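PDB 6W3G: Rd1NTF2_04 from Synthetic construct, which has no natural function, being a de novo designed NTF2-like protein whose curved sheet and helices are probably meant to enclose a pocket. Local coordinates for residues Q52-D55 against W56-L60. Sequence-based numbering, arbitrary orientation.
Sequences QAVD and WIRHL
R58 reaches back one turn of the helix to lie beside V54, the two side chains pointing the same way. From its CB the arginine runs on to CG, which sits 3.1 Å from V54 O, the oxygen that accepts the hydrogen bond of R58 N. A bend at chi2 (-139°) then swings the chain back, bringing NE and CZ past V54 CG1. As modelled, one face of the guanidinium lies over that methyl, toward its rim, with NH2 the atom closest to CG1; the approach is implausibly tight and the arginine poorly ordered, so this detail is doubtful. Its NH1 is hydrogen-bonded to S27 OG, on helix 27-33, whose A30 also touches V54. V54 and R58 lie on helix 50-63, which packs on the curved sheet of the NTF2-like fold. The same i to i+4 hydrogen bonding joins W56 N to Q52 O and I57 N to A53 O before the R58-V54 bond, and H59 N to D55 O after it. A53 O is near the edge of the W56 ring, 3.8 Å from CE3, and lies 3.3 Å from I57 CG1. The indole leads on to V40 and V42 of strand 38-42, while A53 and I57 both meet F34.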
loop_
_atom_site.group_PDB
_atom_site.type_symbol
_atom_site.label_atom_id
_atom_site.label_comp_id
_atom_site.label_asym_id
_atom_site.label_seq_id
_atom_site.Cartn_x
_atom_site.Cartn_y
_atom_site.Cartn_z
ATOM N N GLN A 52 0.671 -2.319 12.571
ATOM C CA GLN A 52 0.564 -3.603 11.893
ATOM C C GLN A 52 0.770 -3.462 10.395
ATOM O O GLN A 52 1.346 -4.350 9.761
ATOM C CB GLN A 52 -0.787 -4.251 12.186
ATOM C CG GLN A 52 -0.899 -4.743 13.620
ATOM C CD GLN A 52 -2.184 -5.519 13.900
ATOM O OE1 GLN A 52 -2.898 -5.912 12.975
ATOM N NE2 GLN A 52 -2.462 -5.767 15.168
ATOM N N ALA A 53 0.307 -2.352 9.807
ATOM C CA ALA A 53 0.514 -2.137 8.376
ATOM C C ALA A 53 1.994 -1.968 8.055
ATOM O O ALA A 53 2.488 -2.510 7.060
ATOM C CB ALA A 53 -0.295 -0.922 7.911
ATOM N N VAL A 54 2.724 -1.256 8.918
ATOM C CA VAL A 54 4.164 -1.073 8.725
ATOM C C VAL A 54 4.899 -2.395 8.876
ATOM O O VAL A 54 5.784 -2.727 8.075
ATOM C CB VAL A 54 4.686 -0.015 9.717
ATOM C CG1 VAL A 54 6.182 -0.137 9.907
ATOM C CG2 VAL A 54 4.323 1.360 9.219
ATOM N N ASP A 55 4.535 -3.183 9.891
ATOM C CA ASP A 55 5.180 -4.473 10.105
ATOM C C ASP A 55 4.951 -5.394 8.916
ATOM O O ASP A 55 5.840 -6.160 8.526
ATOM C CB ASP A 55 4.650 -5.121 11.384
ATOM C CG ASP A 55 5.157 -4.441 12.641
ATOM O OD1 ASP A 55 5.940 -3.472 12.529
ATOM O OD2 ASP A 55 4.772 -4.880 13.745
ATOM N N TRP A 56 3.751 -5.346 8.341
ATOM C CA TRP A 56 3.455 -6.149 7.165
ATOM C C TRP A 56 4.387 -5.775 6.024
ATOM O O TRP A 56 4.985 -6.648 5.382
ATOM C CB TRP A 56 1.989 -5.960 6.770
ATOM C CG TRP A 56 1.672 -6.481 5.414
ATOM C CD1 TRP A 56 1.688 -7.782 5.015
ATOM C CD2 TRP A 56 1.297 -5.711 4.269
ATOM N NE1 TRP A 56 1.349 -7.871 3.687
ATOM C CE2 TRP A 56 1.099 -6.615 3.207
ATOM C CE3 TRP A 56 1.103 -4.344 4.041
ATOM C CZ2 TRP A 56 0.723 -6.194 1.933
ATOM C CZ3 TRP A 56 0.730 -3.929 2.775
ATOM C CH2 TRP A 56 0.546 -4.850 1.736
ATOM N N ILE A 57 4.568 -4.474 5.789
ATOM C CA ILE A 57 5.445 -4.029 4.710
ATOM C C ILE A 57 6.881 -4.454 4.985
ATOM O O ILE A 57 7.585 -4.938 4.090
ATOM C CB ILE A 57 5.337 -2.500 4.537
ATOM C CG1 ILE A 57 3.925 -2.117 4.113
ATOM C CG2 ILE A 57 6.359 -1.992 3.527
ATOM C CD1 ILE A 57 3.678 -0.618 4.117
ATOM N N ARG A 58 7.339 -4.291 6.226
ATOM C CA ARG A 58 8.724 -4.616 6.552
ATOM C C ARG A 58 9.010 -6.104 6.385
ATOM O O ARG A 58 10.100 -6.485 5.947
ATOM C CB ARG A 58 9.043 -4.154 7.976
ATOM C CG ARG A 58 8.874 -2.659 8.176
ATOM C CD ARG A 58 9.990 -2.057 9.022
ATOM N NE ARG A 58 10.039 -0.601 8.887
ATOM C CZ ARG A 58 9.558 0.270 9.774
ATOM N NH1 ARG A 58 9.659 1.571 9.536
ATOM N NH2 ARG A 58 8.987 -0.145 10.899
ATOM N N HIS A 59 8.042 -6.965 6.710
ATOM C CA HIS A 59 8.227 -8.392 6.472
ATOM C C HIS A 59 8.451 -8.680 4.990
ATOM O O HIS A 59 9.311 -9.492 4.631
ATOM C CB HIS A 59 7.023 -9.183 6.984
ATOM C CG HIS A 59 6.873 -10.530 6.343
ATOM N ND1 HIS A 59 6.191 -10.718 5.158
ATOM C CD2 HIS A 59 7.325 -11.752 6.712
ATOM C CE1 HIS A 59 6.226 -11.996 4.830
ATOM N NE2 HIS A 59 6.907 -12.646 5.756
ATOM N N LEU A 60 7.671 -8.042 4.112
ATOM C CA LEU A 60 7.869 -8.221 2.673
ATOM C C LEU A 60 9.256 -7.768 2.254
ATOM O O LEU A 60 9.966 -8.470 1.516
ATOM C CB LEU A 60 6.815 -7.429 1.899
ATOM C CG LEU A 60 5.371 -7.849 2.153
ATOM C CD1 LEU A 60 4.422 -6.840 1.523
ATOM C CD2 LEU A 60 5.139 -9.243 1.596
#